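Local coordinates for protein beta-galactosidase (Bacteroides thetaiotaomicron, PDB 5MUJ) that probably acts as an arabinofuranosidase on rhamnogalacturonan II, a plant pectin, and binds a glycan of its side chain B, at residues Val41-Lys46 against Val344-Cys349; Gly123-Leu128 against Trp147-Gly152; Ala197-Lys202 against Gly230-Thr235; Pro260-Glu265 against Val310-Trp315. All blocks are in the same frame, centred on the assembly; numbering follows the deposited sequence.

Interaction 1 of 4, residues Val41-Lys46 against Val344-Cys349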
# COMPACT_ATOMS: atom_id res chain seq x y z
N VAL A 41 3.33 -17.66 4.65
CA VAL A 41 2.64 -16.56 3.93
C VAL A 41 2.33 -16.81 2.46
O VAL A 41 1.63 -16.02 1.83
CB VAL A 41 3.39 -15.21 4.08
CG1 VAL A 41 3.66 -14.95 5.55
CG2 VAL A 41 4.66 -15.23 3.27
N LYS A 42 2.81 -17.92 1.90
CA LYS A 42 2.70 -18.11 0.46
C LYS A 42 1.25 -18.33 0.02
O LYS A 42 0.45 -18.90 0.77
CB LYS A 42 3.61 -19.22 -0.06
CG LYS A 42 3.25 -20.61 0.49
CD LYS A 42 4.23 -21.68 0.03
CE LYS A 42 3.67 -23.09 0.25
NZ LYS A 42 4.58 -24.13 -0.28
N THR A 43 0.98 -17.91 -1.21
CA THR A 43 -0.30 -17.99 -1.86
C THR A 43 -0.14 -18.39 -3.33
O THR A 43 -0.11 -17.55 -4.21
CB THR A 43 -1.03 -16.67 -1.76
OG1 THR A 43 -0.20 -15.62 -2.33
CG2 THR A 43 -1.40 -16.40 -0.34
N PRO A 44 -0.00 -19.70 -3.60
CA PRO A 44 0.22 -20.18 -4.96
C PRO A 44 -0.97 -20.07 -5.94
O PRO A 44 -0.74 -20.12 -7.15
CB PRO A 44 0.54 -21.68 -4.74
CG PRO A 44 1.05 -21.76 -3.35
CD PRO A 44 0.20 -20.78 -2.61
N TYR A 45 -2.18 -19.89 -5.40
CA TYR A 45 -3.45 -20.15 -6.16
C TYR A 45 -4.15 -18.81 -6.45
O TYR A 45 -4.64 -18.12 -5.53
CB TYR A 45 -4.40 -21.16 -5.43
CG TYR A 45 -3.69 -22.47 -5.23
CD1 TYR A 45 -3.42 -23.31 -6.32
CD2 TYR A 45 -3.12 -22.78 -4.04
CE1 TYR A 45 -2.68 -24.48 -6.16
CE2 TYR A 45 -2.36 -23.93 -3.88
CZ TYR A 45 -2.16 -24.79 -4.94
OH TYR A 45 -1.39 -25.94 -4.78
N LYS A 46 -4.21 -18.43 -7.71
CA LYS A 46 -4.77 -17.10 -8.07
C LYS A 46 -6.28 -17.19 -8.26
O LYS A 46 -6.77 -17.85 -9.18
CB LYS A 46 -4.10 -16.57 -9.33
CG LYS A 46 -2.64 -16.22 -9.03
CD LYS A 46 -1.94 -15.43 -10.12
CE LYS A 46 -0.57 -15.04 -9.65
NZ LYS A 46 0.08 -14.37 -10.80
N VAL A 344 -4.58 -17.99 3.77
CA VAL A 344 -3.93 -16.71 3.48
C VAL A 344 -4.46 -16.11 2.19
O VAL A 344 -4.53 -16.80 1.18
CB VAL A 344 -2.39 -16.83 3.37
CG1 VAL A 344 -1.77 -15.45 3.14
CG2 VAL A 344 -1.80 -17.46 4.60
N TYR A 345 -4.88 -14.83 2.26
CA TYR A 345 -5.40 -14.10 1.12
C TYR A 345 -4.42 -12.95 0.87
O TYR A 345 -4.27 -12.09 1.73
CB TYR A 345 -6.80 -13.51 1.39
CG TYR A 345 -7.87 -14.52 1.79
CD1 TYR A 345 -7.91 -15.08 3.07
CD2 TYR A 345 -8.87 -14.88 0.89
CE1 TYR A 345 -8.89 -16.01 3.42
CE2 TYR A 345 -9.86 -15.78 1.24
CZ TYR A 345 -9.87 -16.32 2.50
OH TYR A 345 -10.84 -17.23 2.86
N HIS A 346 -3.82 -12.94 -0.31
CA HIS A 346 -2.89 -11.91 -0.70
C HIS A 346 -3.56 -11.06 -1.78
O HIS A 346 -3.70 -11.50 -2.91
CB HIS A 346 -1.59 -12.53 -1.19
CG HIS A 346 -0.46 -11.54 -1.32
ND1 HIS A 346 0.84 -11.91 -1.03
CD2 HIS A 346 -0.38 -10.25 -1.77
CE1 HIS A 346 1.66 -10.88 -1.26
NE2 HIS A 346 0.95 -9.87 -1.71
N PHE A 347 -3.96 -9.83 -1.39
CA PHE A 347 -4.55 -8.87 -2.30
C PHE A 347 -3.45 -8.08 -3.01
O PHE A 347 -2.48 -7.64 -2.35
CB PHE A 347 -5.48 -7.90 -1.56
CG PHE A 347 -6.66 -8.60 -0.92
CD1 PHE A 347 -6.53 -9.25 0.30
CD2 PHE A 347 -7.90 -8.63 -1.55
CE1 PHE A 347 -7.62 -9.92 0.90
CE2 PHE A 347 -8.99 -9.31 -0.97
CZ PHE A 347 -8.83 -9.94 0.25
N TYR A 348 -3.57 -7.89 -4.31
CA TYR A 348 -2.51 -7.20 -5.07
C TYR A 348 -3.08 -6.49 -6.26
O TYR A 348 -4.25 -6.70 -6.59
CB TYR A 348 -1.42 -8.19 -5.50
CG TYR A 348 -1.79 -9.24 -6.55
CD1 TYR A 348 -2.40 -10.47 -6.19
CD2 TYR A 348 -1.62 -8.99 -7.89
CE1 TYR A 348 -2.68 -11.40 -7.16
CE2 TYR A 348 -1.93 -9.93 -8.87
CZ TYR A 348 -2.50 -11.14 -8.49
OH TYR A 348 -2.80 -12.12 -9.45
N CYS A 349 -2.31 -5.60 -6.86
CA CYS A 349 -2.74 -4.85 -8.04
C CYS A 349 -2.24 -5.55 -9.28
O CYS A 349 -1.04 -5.81 -9.42
CB CYS A 349 -2.22 -3.40 -8.00
SG CYS A 349 -2.55 -2.46 -9.50
O HOH W 1 1.67 -14.54 -0.52
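Thr43 meets the 344-349 segment of strand 343-351 with both branches of its side chain. Its methyl CG2 packs 3.6 Å from Val344 CG1, the two side chains crossing at about a right angle, while the hydroxyl OG1 passes 3.6 Å from His346 CB. With chi1 at 57°, OG1 sits between the backbone N and the carbonyl carbon, and CG2 lies beside the N. A branched residue with one apolar and one polar arm suits a place that offers a valine on one side and a water on the other. That water (water 1) is held by three groups: it donates to Val41 O at 2.8 Å, and it is bonded to Thr43 OG1 and, in the plane of the imidazole, to His346 ND1. Farther on, the aliphatic part of Lys46 crosses the tip of Tyr348, with Lys46 CD 3.5 Å from Tyr348 OH.

The second shell fixes the polar ends. His346 NE2 is bonded to Ser335 OG, and Lys46 NZ forms a salt bridge with Asp328, whose OD2 also takes the hydroxyl of Tyr348. No backbone bond joins the two segments, because strand 357-363 runs between strands 45-51 and 343-351, pairing Tyr45 with Thr363 and His346 with Ala362. This is the closing blade of a five-bladed beta-propeller, completed by a strand from the start of the chain. Val41 ends helix 31-41, where carbonyls run out of helical N-H partners. One water therefore links the helix end, the threonine and the histidine, and the shared aspartate probably balances the lysine's charge.

Interaction 2 of 4, residues Gly123-Leu128 against Trp147-Gly152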
# COMPACT_ATOMS: atom_id res chain seq x y z
N GLY A 123 -5.49 9.75 -2.31
CA GLY A 123 -5.36 8.28 -2.31
C GLY A 123 -5.01 7.75 -0.94
O GLY A 123 -3.86 7.78 -0.53
N GLY A 124 -5.96 7.09 -0.27
CA GLY A 124 -5.86 6.82 1.15
C GLY A 124 -5.59 5.41 1.62
O GLY A 124 -5.92 4.41 0.93
N PHE A 125 -5.04 5.32 2.85
CA PHE A 125 -4.52 4.11 3.43
C PHE A 125 -4.87 4.13 4.93
O PHE A 125 -4.27 4.80 5.76
CB PHE A 125 -3.02 3.98 3.28
CG PHE A 125 -2.53 4.29 1.89
CD1 PHE A 125 -2.70 3.40 0.85
CD2 PHE A 125 -1.94 5.50 1.64
CE1 PHE A 125 -2.25 3.72 -0.43
CE2 PHE A 125 -1.50 5.85 0.38
CZ PHE A 125 -1.66 4.96 -0.67
N PRO A 126 -5.93 3.42 5.32
CA PRO A 126 -6.24 3.43 6.73
C PRO A 126 -5.06 3.14 7.65
O PRO A 126 -4.10 2.45 7.26
CB PRO A 126 -7.31 2.33 6.83
CG PRO A 126 -8.03 2.46 5.54
CD PRO A 126 -6.98 2.78 4.52
N ALA A 127 -5.14 3.72 8.85
CA ALA A 127 -4.08 3.67 9.83
C ALA A 127 -4.45 2.90 11.07
O ALA A 127 -5.63 2.57 11.31
CB ALA A 127 -3.71 5.10 10.23
N LEU A 128 -3.43 2.56 11.83
CA LEU A 128 -3.52 1.88 13.08
C LEU A 128 -4.20 0.50 12.94
O LEU A 128 -5.05 0.13 13.77
CB LEU A 128 -4.25 2.74 14.11
CG LEU A 128 -3.87 4.23 14.20
CD1 LEU A 128 -4.57 4.85 15.39
CD2 LEU A 128 -2.36 4.45 14.28
N TRP A 147 -8.28 6.59 11.89
CA TRP A 147 -7.30 7.45 11.19
C TRP A 147 -6.88 6.84 9.87
O TRP A 147 -7.04 5.64 9.65
CB TRP A 147 -6.10 7.69 12.09
CG TRP A 147 -6.44 8.35 13.34
CD1 TRP A 147 -6.94 7.77 14.48
CD2 TRP A 147 -6.34 9.73 13.61
NE1 TRP A 147 -7.16 8.73 15.44
CE2 TRP A 147 -6.79 9.94 14.93
CE3 TRP A 147 -5.92 10.82 12.85
CZ2 TRP A 147 -6.81 11.20 15.51
CZ3 TRP A 147 -5.93 12.09 13.44
CH2 TRP A 147 -6.38 12.26 14.76
N MSE A 148 -6.35 7.68 9.00
CA MSE A 148 -5.92 7.32 7.65
C MSE A 148 -4.86 8.29 7.21
O MSE A 148 -4.95 9.47 7.54
CB MSE A 148 -7.14 7.44 6.75
CG MSE A 148 -6.88 7.25 5.27
SE MSE A 148 -8.49 7.68 4.24
CE MSE A 148 -8.77 5.77 3.93
N THR A 149 -3.86 7.81 6.50
CA THR A 149 -2.95 8.69 5.78
C THR A 149 -3.20 8.53 4.31
O THR A 149 -3.76 7.55 3.87
CB THR A 149 -1.46 8.43 6.06
OG1 THR A 149 -1.13 7.10 5.65
CG2 THR A 149 -1.16 8.67 7.55
N TYR A 150 -2.73 9.49 3.52
CA TYR A 150 -3.00 9.51 2.09
C TYR A 150 -1.94 10.21 1.22
O TYR A 150 -1.14 11.07 1.69
CB TYR A 150 -4.41 10.06 1.81
CG TYR A 150 -4.66 11.52 2.17
CD1 TYR A 150 -4.47 12.54 1.23
CD2 TYR A 150 -5.16 11.87 3.41
CE1 TYR A 150 -4.75 13.88 1.55
CE2 TYR A 150 -5.44 13.20 3.74
CZ TYR A 150 -5.25 14.20 2.81
OH TYR A 150 -5.56 15.51 3.19
N ILE A 151 -1.91 9.79 -0.04
CA ILE A 151 -1.20 10.50 -1.13
C ILE A 151 -2.06 11.71 -1.47
O ILE A 151 -3.23 11.55 -1.90
CB ILE A 151 -1.04 9.57 -2.37
CG1 ILE A 151 -0.01 8.48 -2.08
CG2 ILE A 151 -0.77 10.37 -3.64
CD1 ILE A 151 0.07 7.39 -3.13
N GLY A 152 -1.51 12.92 -1.28
CA GLY A 152 -2.22 14.14 -1.59
C GLY A 152 -1.43 15.03 -2.53
O GLY A 152 -0.21 14.99 -2.52
O HOH W 2 -1.90 4.96 7.44
O HOH W 3 -7.70 3.82 12.61
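Phe125 and Thr149 form a hydrogen-bonded antiparallel pair, in which Phe125 N donates a hydrogen bond to Thr149 O at 2.8 Å. The Phe125 side chain then runs back over the neighbouring strand. CB and CG pass near Thr149 O, CD2 comes within 3.5 Å of that same Thr149 O, and CE2 reaches Ile151 CG1, which lies at the ring edge in the plane of the ring. At the tip, CZ touches Ile151 CD1 at 3.9 Å. The Ile151 side chain lies about 8 Å from a bound rhamnose.

Gly123 and Ile151 make the next hydrogen-bonded pair, with a bond each way, and Ala127 N continues the pattern to Trp147 O. On the opposite face, selenomethionine Met148 lies beside Pro126, its CE 3.5 Å from Pro126 CD. Its chain crosses Gly124, where a beta-carbon would run into SE, so glycine fits. Proline suits position 126, a non-hydrogen-bonded site that needs no N-H.

These are the first two strands of one propeller blade. Phe125 packs on Lys207 of strand 204-212 and on Cys62 of strand 59-68; Thr149 touches Val210, and Pro126 touches Thr64 and Phe66. Phe125 O accepts hydrogen bonds from Thr149 N and from water 2, and that water is also bonded to Thr149 OG1, itself bonded to Ser208 OG. With its carbonyl oxygen accepting two hydrogen bonds and its apolar ring against Ile151, Phe125 is tied to the second strand by both polar and apolar forces.

Interaction 3 of 4, residues Ala197-Lys202 against Gly230-Thr235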
# COMPACT_ATOMS: atom_id res chain seq x y z
N ALA A 197 13.23 17.31 5.61
CA ALA A 197 13.16 16.29 4.55
C ALA A 197 14.55 15.77 4.19
O ALA A 197 15.52 16.53 4.14
CB ALA A 197 12.51 16.85 3.30
N GLN A 198 14.62 14.46 3.96
CA GLN A 198 15.87 13.76 3.68
C GLN A 198 16.04 13.45 2.18
O GLN A 198 15.08 13.55 1.39
CB GLN A 198 15.90 12.49 4.51
CG GLN A 198 15.90 12.74 6.01
CD GLN A 198 15.56 11.50 6.80
OE1 GLN A 198 14.68 10.74 6.39
NE2 GLN A 198 16.23 11.29 7.92
N TRP A 199 17.27 13.09 1.78
CA TRP A 199 17.58 12.88 0.36
C TRP A 199 16.63 11.91 -0.36
O TRP A 199 16.25 12.14 -1.49
CB TRP A 199 19.05 12.42 0.16
CG TRP A 199 19.44 11.05 0.77
CD1 TRP A 199 19.96 10.82 2.01
CD2 TRP A 199 19.28 9.74 0.16
NE1 TRP A 199 20.22 9.50 2.18
CE2 TRP A 199 19.79 8.81 1.07
CE3 TRP A 199 18.83 9.29 -1.09
CZ2 TRP A 199 19.79 7.42 0.80
CZ3 TRP A 199 18.84 7.96 -1.35
CH2 TRP A 199 19.33 7.03 -0.42
N TRP A 200 16.28 10.84 0.32
CA TRP A 200 15.50 9.73 -0.27
C TRP A 200 14.04 10.03 -0.58
O TRP A 200 13.37 9.22 -1.24
CB TRP A 200 15.63 8.55 0.66
CG TRP A 200 14.85 8.71 1.91
CD1 TRP A 200 15.24 9.33 3.04
CD2 TRP A 200 13.51 8.23 2.16
NE1 TRP A 200 14.25 9.31 3.98
CE2 TRP A 200 13.17 8.63 3.47
CE3 TRP A 200 12.57 7.54 1.40
CZ2 TRP A 200 11.92 8.34 4.05
CZ3 TRP A 200 11.33 7.24 1.98
CH2 TRP A 200 11.02 7.64 3.28
N GLU A 201 13.55 11.18 -0.12
CA GLU A 201 12.15 11.58 -0.28
C GLU A 201 12.02 12.96 -0.94
O GLU A 201 10.99 13.54 -0.89
CB GLU A 201 11.46 11.57 1.10
CG GLU A 201 11.99 12.66 2.03
CD GLU A 201 11.37 12.71 3.39
OE1 GLU A 201 10.14 12.48 3.50
OE2 GLU A 201 12.11 13.05 4.36
N LYS A 202 13.10 13.51 -1.52
CA LYS A 202 13.05 14.90 -2.10
C LYS A 202 12.20 15.08 -3.34
O LYS A 202 11.75 16.18 -3.58
CB LYS A 202 14.44 15.49 -2.40
CG LYS A 202 15.31 15.69 -1.20
CD LYS A 202 14.87 16.81 -0.29
CE LYS A 202 15.86 16.95 0.85
NZ LYS A 202 17.07 17.73 0.45
N GLY A 230 13.85 9.65 -4.56
CA GLY A 230 15.02 10.51 -4.41
C GLY A 230 16.21 9.93 -5.11
O GLY A 230 16.16 8.87 -5.74
N ARG A 231 17.33 10.65 -4.96
CA ARG A 231 18.56 10.27 -5.62
C ARG A 231 19.60 9.94 -4.57
O ARG A 231 19.86 10.75 -3.65
CB ARG A 231 19.03 11.46 -6.44
CG ARG A 231 19.95 11.11 -7.57
CD ARG A 231 20.04 12.26 -8.56
NE ARG A 231 18.86 12.36 -9.43
CZ ARG A 231 18.71 11.77 -10.63
NH1 ARG A 231 19.66 10.99 -11.15
NH2 ARG A 231 17.58 11.95 -11.32
N HIS A 232 20.35 8.89 -4.79
CA HIS A 232 21.27 8.39 -3.77
C HIS A 232 22.47 9.37 -3.78
O HIS A 232 22.94 9.73 -4.84
CB HIS A 232 21.65 6.93 -4.05
CG HIS A 232 22.54 6.34 -3.00
ND1 HIS A 232 22.12 5.45 -2.05
CD2 HIS A 232 23.83 6.61 -2.72
CE1 HIS A 232 23.14 5.13 -1.26
NE2 HIS A 232 24.18 5.86 -1.62
N PRO A 233 22.92 9.79 -2.58
CA PRO A 233 23.97 10.86 -2.55
C PRO A 233 25.31 10.36 -3.03
O PRO A 233 26.14 11.15 -3.42
CB PRO A 233 24.03 11.30 -1.09
CG PRO A 233 23.22 10.33 -0.30
CD PRO A 233 22.40 9.46 -1.23
N GLU A 234 25.60 9.08 -2.92
CA GLU A 234 26.85 8.51 -3.49
C GLU A 234 26.83 8.19 -4.99
O GLU A 234 27.77 8.52 -5.68
CB GLU A 234 27.25 7.29 -2.68
CG GLU A 234 28.56 6.62 -3.03
CD GLU A 234 28.88 5.48 -2.09
OE1 GLU A 234 29.22 4.37 -2.58
OE2 GLU A 234 28.80 5.69 -0.85
N THR A 235 25.76 7.55 -5.49
CA THR A 235 25.71 7.06 -6.85
C THR A 235 24.91 7.89 -7.83
O THR A 235 25.01 7.70 -9.04
CB THR A 235 25.15 5.64 -6.87
OG1 THR A 235 23.81 5.66 -6.33
CG2 THR A 235 26.05 4.72 -6.08
O HOH W 4 17.26 13.21 -4.02
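Trp199 turns its indole onto the 230-235 segment through a chi1 of 64°, which sets CG between the backbone N and the carbonyl carbon. The place is one end of a propeller blade: a loop with a short 3-10 turn, leading into strand 204-212, packs against the end of strand 222-231 and the turn beyond it. Pro233 lies over the indole face in a CH-pi contact, its CD 3.5 Å from the centroid of the six-membered ring and 13° off the normal. A rigid, flat-sided proline suits such a broad aromatic surface. From the opposite face Trp200 CB approaches nearer the rim, so the indole is sandwiched. The benzo atoms of the indole meet backbone and histidine obliquely: Trp199 CE3 comes to 3.1 Å from Arg231 O, and Trp199 CH2 stands 3.6 Å from His232 ND1, the two rings inclined at 65°. Pro260, from another loop, also touches the indole.

An alanine in place of this tryptophan would probably leave Pro233 CD without its aromatic face and open a gap between Trp200 and the turn.

Behind the contact, Trp200 NE1 donates to Gln198 OE1, and Gln198 N to Glu201 OE2, which is paired in turn with Arg255. Gly230 has to be bare, since a beta-carbon would collide with Trp199 O. The Arg231 side chain lies about 6 Å from a bound aceric acid. Water 4 completes the join, donating to Trp199 O at 2.9 Å and accepting from Arg231 N at 2.7 Å.

Interaction 4 of 4, residues Pro260-Glu265 against Val310-Trp315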
# COMPACT_ATOMS: atom_id res chain seq x y z
N PRO A 260 17.09 5.97 4.48
CA PRO A 260 16.00 4.96 4.34
C PRO A 260 16.37 3.64 5.01
O PRO A 260 17.55 3.31 5.13
CB PRO A 260 15.86 4.80 2.81
CG PRO A 260 17.16 5.29 2.22
CD PRO A 260 17.80 6.25 3.21
N VAL A 261 15.38 2.86 5.47
CA VAL A 261 15.66 1.60 6.16
C VAL A 261 15.57 0.36 5.24
O VAL A 261 15.93 -0.73 5.66
CB VAL A 261 14.70 1.38 7.35
CG1 VAL A 261 14.85 2.50 8.35
CG2 VAL A 261 13.24 1.19 6.89
N PHE A 262 15.08 0.54 4.02
CA PHE A 262 14.97 -0.58 3.10
C PHE A 262 14.93 -0.09 1.68
O PHE A 262 14.10 0.71 1.33
CB PHE A 262 13.71 -1.38 3.39
CG PHE A 262 13.66 -2.71 2.70
CD1 PHE A 262 14.68 -3.65 2.84
CD2 PHE A 262 12.55 -3.03 1.95
CE1 PHE A 262 14.61 -4.88 2.20
CE2 PHE A 262 12.48 -4.24 1.31
CZ PHE A 262 13.50 -5.18 1.42
N ALA A 263 15.87 -0.58 0.87
CA ALA A 263 16.02 -0.14 -0.49
C ALA A 263 16.72 -1.22 -1.28
O ALA A 263 17.42 -2.06 -0.72
CB ALA A 263 16.85 1.13 -0.54
N HIS A 264 16.55 -1.16 -2.60
CA HIS A 264 17.33 -1.96 -3.55
C HIS A 264 17.96 -1.04 -4.59
O HIS A 264 17.28 -0.41 -5.37
CB HIS A 264 16.40 -2.98 -4.20
CG HIS A 264 15.81 -3.92 -3.21
ND1 HIS A 264 14.56 -3.74 -2.66
CD2 HIS A 264 16.30 -5.07 -2.67
CE1 HIS A 264 14.31 -4.74 -1.82
NE2 HIS A 264 15.35 -5.55 -1.82
N GLU A 265 19.29 -0.95 -4.58
CA GLU A 265 19.94 0.05 -5.39
C GLU A 265 20.26 -0.38 -6.80
O GLU A 265 21.29 -1.03 -7.06
CB GLU A 265 21.22 0.52 -4.71
CG GLU A 265 21.03 1.18 -3.38
CD GLU A 265 20.29 2.50 -3.49
OE1 GLU A 265 20.29 3.15 -4.56
OE2 GLU A 265 19.64 2.89 -2.50
N VAL A 310 14.14 -1.74 11.82
CA VAL A 310 15.11 -0.91 11.10
C VAL A 310 16.02 -1.72 10.16
O VAL A 310 16.30 -1.29 9.05
CB VAL A 310 15.95 -0.11 12.10
CG1 VAL A 310 17.15 0.51 11.41
CG2 VAL A 310 15.06 0.96 12.75
N ASN A 311 16.50 -2.86 10.63
CA ASN A 311 17.37 -3.73 9.85
C ASN A 311 16.55 -4.88 9.29
O ASN A 311 16.03 -5.68 10.04
CB ASN A 311 18.48 -4.27 10.73
CG ASN A 311 19.32 -3.18 11.32
OD1 ASN A 311 19.29 -2.94 12.51
ND2 ASN A 311 20.02 -2.47 10.46
N TRP A 312 16.44 -4.93 7.96
CA TRP A 312 15.51 -5.83 7.28
C TRP A 312 16.28 -6.88 6.53
O TRP A 312 17.20 -6.55 5.82
CB TRP A 312 14.64 -4.99 6.34
CG TRP A 312 13.65 -4.18 7.14
CD1 TRP A 312 13.79 -2.89 7.54
CD2 TRP A 312 12.38 -4.64 7.69
NE1 TRP A 312 12.71 -2.52 8.32
CE2 TRP A 312 11.81 -3.55 8.38
CE3 TRP A 312 11.67 -5.86 7.63
CZ2 TRP A 312 10.59 -3.64 9.06
CZ3 TRP A 312 10.42 -5.96 8.29
CH2 TRP A 312 9.89 -4.86 9.00
N THR A 313 15.90 -8.15 6.71
CA THR A 313 16.52 -9.26 5.98
C THR A 313 15.55 -9.59 4.85
O THR A 313 14.37 -9.84 5.10
CB THR A 313 16.69 -10.49 6.88
OG1 THR A 313 17.54 -10.18 8.00
CG2 THR A 313 17.28 -11.67 6.10
N ASP A 314 16.05 -9.60 3.62
CA ASP A 314 15.25 -9.82 2.42
C ASP A 314 15.07 -11.32 2.19
O ASP A 314 15.99 -12.08 2.38
CB ASP A 314 15.97 -9.17 1.23
CG ASP A 314 15.07 -8.62 0.15
OD1 ASP A 314 13.83 -8.72 0.23
OD2 ASP A 314 15.65 -8.04 -0.81
N TRP A 315 13.87 -11.77 1.81
CA TRP A 315 13.70 -13.14 1.36
C TRP A 315 14.62 -13.55 0.23
O TRP A 315 14.70 -12.88 -0.77
CB TRP A 315 12.24 -13.30 0.92
CG TRP A 315 11.82 -14.67 0.33
CD1 TRP A 315 11.08 -14.84 -0.79
CD2 TRP A 315 12.11 -15.99 0.83
NE1 TRP A 315 10.85 -16.19 -1.00
CE2 TRP A 315 11.49 -16.91 -0.05
CE3 TRP A 315 12.84 -16.48 1.92
CZ2 TRP A 315 11.57 -18.31 0.12
CZ3 TRP A 315 12.93 -17.85 2.08
CH2 TRP A 315 12.27 -18.76 1.19
O HOH W 5 17.49 -2.88 6.49
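Val261 and Val310 bring the two backbones closest, CA to CA 5.6 Å, and the chains run in similar directions, 27° apart, yet water 5 rather than a direct bond links them. It donates to Val261 O and accepts from Trp312 N at 2.7 Å. Val261 CG2 reaches 4.0 Å from Trp312 NE1, whose N-H is hydrogen-bonded to Leu309 O, and Phe262 CD1 lies 3.7 Å from Trp312 CB. Branched and aromatic groups suit this partly covered seam between two propeller blades. Val261 and Phe262 both face Val242 of strand 238-247, a classic beta bulge in the 260-265 segment, and the other segment includes the edge strand 313-314 of the next blade. Farther along, His264 and Asp314 meet tip to tip: NE2 donates to OD2 at 2.7 Å (163°), the acceptor in the ring plane but the donor above the carboxylate plane. An alanine in place of Asp314 would probably leave His264 NE2 and Tyr287 OH, which bonds OD1, without their carboxylate partner. His264 ND1 is bonded to Thr271 OG1, fixing the ring's rotation, while Asp314 OD1 sits at the edge of the Phe262 ring, 3.7 Å from Phe262 CZ.

Overall arrangement
The five four-stranded antiparallel sheets form a five-bladed propeller, and the contacts sample four of its blades. Interaction 1 joins the two ends of the chain in the closing blade and encloses the other three in sequence. Interaction 2 comes next, within blade 121-184, about 23 Å away between centres and across the chain's centre. Interaction 3 sits at one end of blade 204-255, where strand 222-231 finishes and the loop into strand 204-212 arrives, and interaction 4 lies where that blade meets blade 270-314. These last two are about 16 Å apart between centres and touch directly, with Trp199 CZ2 3.3 Å from Pro260 CD. Interactions 1, 2 and 3 thus lie within blades and interaction 4 between two; the bound glycan lies nearest interactions 2 and 3.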